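Local coordinates for bacilliredoxin BrxA (Bacillus subtilis, PDB 3FHK), which removes bacillithiol from S-bacillithiolated proteins as a dithiol bacilliredoxin, restoring thiols that were capped under oxidative stress, at residues V50-V55 against K95-F100. The protein carries 2 engineered substitutions. Sequence-based numbering, arbitrary orientation.
Sequences VVVNSV and KMREYF. With SO4 (sulfate ion), chain F.
Val50 and Val52 stand as two bumps on the same side of strand 47-53, and the ring of Phe100 brings its rim up to both. Val50 CG1 lies in the plane of the ring, 3.8 Å from Phe100 CZ. Next along the rim, Val52 CG2 sits near that plane, 4.2 Å from Phe100 CE2, so the valines meet the edge of the ring rather than a face. One face instead carries Met96 O, 3.8 Å above the ring plane and offset toward the rim. Met96 reaches toward Val50 tip to tip; farther back, Met96 CG is 4.0 Å from Val50 CG1, and Met41 of helix 34-43 packs against the same side chain. Met96 was modelled in two conformers, and the methyl position of the one described is too close to Val50 to be trusted. This is where a helix packs on the central sheet of a thioredoxin-type fold, with helix 90-97 and the type I beta turn from Arg97 to Phe100 laid on strand 47-53, whose C-terminal end leads through a short loop to the CXC motif. Further along the strand, Arg97 passes Val52 at about a right angle, its chain extended from CG to NE. Its NH2 lies 4.0 Å from Val52 CG1, approaching obliquely. The guanidinium meets a sulfate, probably from the crystallisation liquor, at its edge, a two-pronged grip: NH2 donates to O3 of the sulfate at 2.7 Å (168°), and NH1 to sulfate O4 at 2.8 Å (157°). An alanine here, lacking the guanidinium, would probably lose the hold on the sulfate and open a gap beside Val52 CG1. Pro105 and Ser107 touch the arginine as well, and NH2 makes a weak second bond to Ser106 O. The nucleophile Cys56 is near, its side chain about 9 Å from that of Val52.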
ATOM      1  N   VAL A  50      19.592 -19.093  23.105  1.00 32.71           N
ATOM      2  CA  VAL A  50      19.065 -17.836  22.626  1.00 28.92           C
ATOM      3  C   VAL A  50      18.831 -18.015  21.139  1.00 32.52           C
ATOM      4  O   VAL A  50      19.708 -18.490  20.402  1.00 31.01           O
ATOM      5  CB  VAL A  50      20.071 -16.677  22.867  1.00 32.61           C
ATOM      6  CG1 VAL A  50      19.569 -15.378  22.237  1.00 26.11           C
ATOM      7  CG2 VAL A  50      20.341 -16.491  24.381  1.00 18.15           C
ATOM      8  N   VAL A  51      17.636 -17.666  20.693  1.00 31.92           N
ATOM      9  CA  VAL A  51      17.357 -17.665  19.267  1.00 32.16           C
ATOM     10  C   VAL A  51      17.148 -16.238  18.809  1.00 32.04           C
ATOM     11  O   VAL A  51      16.295 -15.515  19.330  1.00 30.74           O
ATOM     12  CB  VAL A  51      16.120 -18.502  18.912  1.00 32.12           C
ATOM     13  CG1 VAL A  51      15.807 -18.381  17.417  1.00 24.29           C
ATOM     14  CG2 VAL A  51      16.341 -19.955  19.310  1.00 27.45           C
ATOM     15  N   VAL A  52      17.963 -15.821  17.856  1.00 28.28           N
ATOM     16  CA  VAL A  52      17.742 -14.542  17.215  1.00 27.54           C
ATOM     17  C   VAL A  52      16.829 -14.762  16.028  1.00 30.94           C
ATOM     18  O   VAL A  52      17.246 -15.279  14.982  1.00 33.67           O
ATOM     19  CB  VAL A  52      19.047 -13.899  16.776  1.00 23.89           C
ATOM     20  CG1 VAL A  52      18.751 -12.625  15.999  1.00 20.15           C
ATOM     21  CG2 VAL A  52      19.891 -13.604  17.997  1.00 32.65           C
ATOM     22  N   ASN A  53      15.573 -14.378  16.218  1.00 30.93           N
ATOM     23  CA  ASN A  53      14.517 -14.667  15.270  1.00 32.43           C
ATOM     24  C   ASN A  53      14.554 -13.671  14.115  1.00 33.49           C
ATOM     25  O   ASN A  53      15.276 -12.676  14.180  1.00 31.28           O
ATOM     26  CB  ASN A  53      13.166 -14.643  15.990  1.00 33.71           C
ATOM     27  CG  ASN A  53      12.102 -15.456  15.272  1.00 35.97           C
ATOM     28  OD1 ASN A  53      12.365 -16.077  14.239  1.00 31.29           O
ATOM     29  ND2 ASN A  53      10.890 -15.445  15.813  1.00 34.97           N
ATOM     30  N   SER A  54      13.790 -13.952  13.060  1.00 37.83           N
ATOM     31  CA  SER A  54      13.805 -13.140  11.844  1.00 37.96           C
ATOM     32  C   SER A  54      12.602 -13.484  10.963  1.00 42.07           C
ATOM     33  O   SER A  54      12.035 -14.562  11.080  1.00 37.05           O
ATOM     34  CB  SER A  54      15.107 -13.382  11.066  1.00 33.26           C
ATOM     35  OG  SER A  54      14.997 -12.959   9.710  1.00 43.56           O
ATOM     36  N   VAL A  55      12.229 -12.571  10.069  1.00 39.95           N
ATOM     37  CA  VAL A  55      11.085 -12.780   9.175  1.00 38.62           C
ATOM     38  C   VAL A  55      11.405 -13.642   7.944  1.00 36.48           C
ATOM     39  O   VAL A  55      10.510 -14.176   7.287  1.00 43.34           O
ATOM     40  CB  VAL A  55      10.520 -11.422   8.697  1.00 47.71           C
ATOM     41  CG1 VAL A  55       9.373 -11.623   7.733  1.00 56.86           C
ATOM     42  CG2 VAL A  55      10.057 -10.605   9.881  1.00 51.71           C
ATOM     43  N   LYS A  95      20.888  -5.137  22.053  1.00 32.96           N
ATOM     44  CA  LYS A  95      21.313  -5.406  23.422  1.00 32.04           C
ATOM     45  C   LYS A  95      21.772  -6.864  23.638  1.00 33.35           C
ATOM     46  O   LYS A  95      22.790  -7.107  24.273  1.00 35.71           O
ATOM     47  CB  LYS A  95      20.184  -5.036  24.393  1.00 37.17           C
ATOM     48  CG  LYS A  95      20.451  -5.371  25.849  1.00 46.72           C
ATOM     49  CD  LYS A  95      21.760  -4.770  26.315  1.00 56.11           C
ATOM     50  CE  LYS A  95      21.793  -3.279  26.057  1.00 62.01           C
ATOM     51  NZ  LYS A  95      22.906  -2.629  26.803  1.00 66.47           N
ATOM     52  N   MET A  96      21.019  -7.824  23.119  0.50 33.88           N
ATOM     53  CA  MET A  96      21.440  -9.215  23.230  0.50 35.97           C
ATOM     54  C   MET A  96      22.790  -9.417  22.545  0.50 42.02           C
ATOM     55  O   MET A  96      23.686 -10.070  23.085  0.50 45.34           O
ATOM     56  CB  MET A  96      20.392 -10.161  22.642  0.50 33.65           C
ATOM     57  CG  MET A  96      20.650 -11.633  22.928  0.50 31.84           C
ATOM     58  SD  MET A  96      20.926 -11.984  24.680  0.50 20.08           S
ATOM     59  CE  MET A  96      21.553 -13.638  24.570  0.50 35.97           C
ATOM     60  N   ARG A  97      22.940  -8.836  21.360  1.00 40.32           N
ATOM     61  CA  ARG A  97      24.159  -9.017  20.580  1.00 36.59           C
ATOM     62  C   ARG A  97      25.400  -8.471  21.289  1.00 40.13           C
ATOM     63  O   ARG A  97      26.501  -8.978  21.088  1.00 44.31           O
ATOM     64  CB  ARG A  97      24.000  -8.456  19.156  1.00 35.32           C
ATOM     65  CG  ARG A  97      23.064  -9.310  18.246  1.00 36.06           C
ATOM     66  CD  ARG A  97      22.735  -8.581  16.933  1.00 37.14           C
ATOM     67  NE  ARG A  97      22.146  -9.473  15.943  1.00 31.38           N
ATOM     68  CZ  ARG A  97      21.515  -9.071  14.838  1.00 35.57           C
ATOM     69  NH1 ARG A  97      21.365  -7.778  14.566  1.00 31.37           N
ATOM     70  NH2 ARG A  97      21.008  -9.971  14.002  1.00 31.13           N
ATOM     71  N   GLU A  98      25.219  -7.466  22.142  1.00 41.35           N
ATOM     72  CA  GLU A  98      26.326  -6.925  22.922  1.00 43.29           C
ATOM     73  C   GLU A  98      27.006  -7.996  23.774  1.00 42.97           C
ATOM     74  O   GLU A  98      28.185  -7.869  24.111  1.00 45.51           O
ATOM     75  CB  GLU A  98      25.847  -5.792  23.822  1.00 52.00           C
ATOM     76  CG  GLU A  98      25.595  -4.475  23.112  1.00 59.06           C
ATOM     77  CD  GLU A  98      25.115  -3.402  24.068  1.00 64.33           C
ATOM     78  OE1 GLU A  98      25.139  -3.650  25.291  1.00 68.53           O
ATOM     79  OE2 GLU A  98      24.710  -2.318  23.604  1.00 69.30           O
ATOM     80  N   TYR A  99      26.258  -9.040  24.123  1.00 37.18           N
ATOM     81  CA  TYR A  99      26.766 -10.120  24.967  1.00 37.92           C
ATOM     82  C   TYR A  99      27.515 -11.180  24.159  1.00 47.18           C
ATOM     83  O   TYR A  99      28.260 -11.981  24.727  1.00 49.16           O
ATOM     84  CB  TYR A  99      25.611 -10.794  25.725  1.00 35.98           C
ATOM     85  CG  TYR A  99      24.964  -9.934  26.793  1.00 35.32           C
ATOM     86  CD1 TYR A  99      25.393  -9.983  28.115  1.00 41.17           C
ATOM     87  CD2 TYR A  99      23.941  -9.062  26.472  1.00 33.31           C
ATOM     88  CE1 TYR A  99      24.808  -9.183  29.093  1.00 39.22           C
ATOM     89  CE2 TYR A  99      23.353  -8.259  27.432  1.00 37.17           C
ATOM     90  CZ  TYR A  99      23.781  -8.327  28.739  1.00 39.29           C
ATOM     91  OH  TYR A  99      23.175  -7.529  29.680  1.00 46.41           O
ATOM     92  N   PHE A 100      27.300 -11.196  22.844  1.00 41.50           N
ATOM     93  CA  PHE A 100      27.893 -12.215  21.976  1.00 39.86           C
ATOM     94  C   PHE A 100      29.297 -11.785  21.540  1.00 36.86           C
ATOM     95  O   PHE A 100      29.557 -11.612  20.350  1.00 43.36           O
ATOM     96  CB  PHE A 100      27.023 -12.473  20.730  1.00 34.74           C
ATOM     97  CG  PHE A 100      25.623 -12.969  21.032  1.00 39.27           C
ATOM     98  CD1 PHE A 100      25.284 -13.441  22.301  1.00 31.68           C
ATOM     99  CD2 PHE A 100      24.655 -12.993  20.031  1.00 36.04           C
ATOM    100  CE1 PHE A 100      24.009 -13.901  22.570  1.00 31.84           C
ATOM    101  CE2 PHE A 100      23.368 -13.467  20.289  1.00 40.36           C
ATOM    102  CZ  PHE A 100      23.040 -13.921  21.558  1.00 35.82           C
TER
HETATM  103  S   SO4 F 146      19.401  -7.741  11.453  1.00 47.36           S
HETATM  104  O1  SO4 F 146      20.046  -7.067  10.333  1.00 47.96           O
HETATM  105  O2  SO4 F 146      17.985  -7.890  11.138  1.00 55.22           O
HETATM  106  O3  SO4 F 146      20.049  -9.045  11.604  1.00 45.66           O
HETATM  107  O4  SO4 F 146      19.500  -6.977  12.704  1.00 38.99           O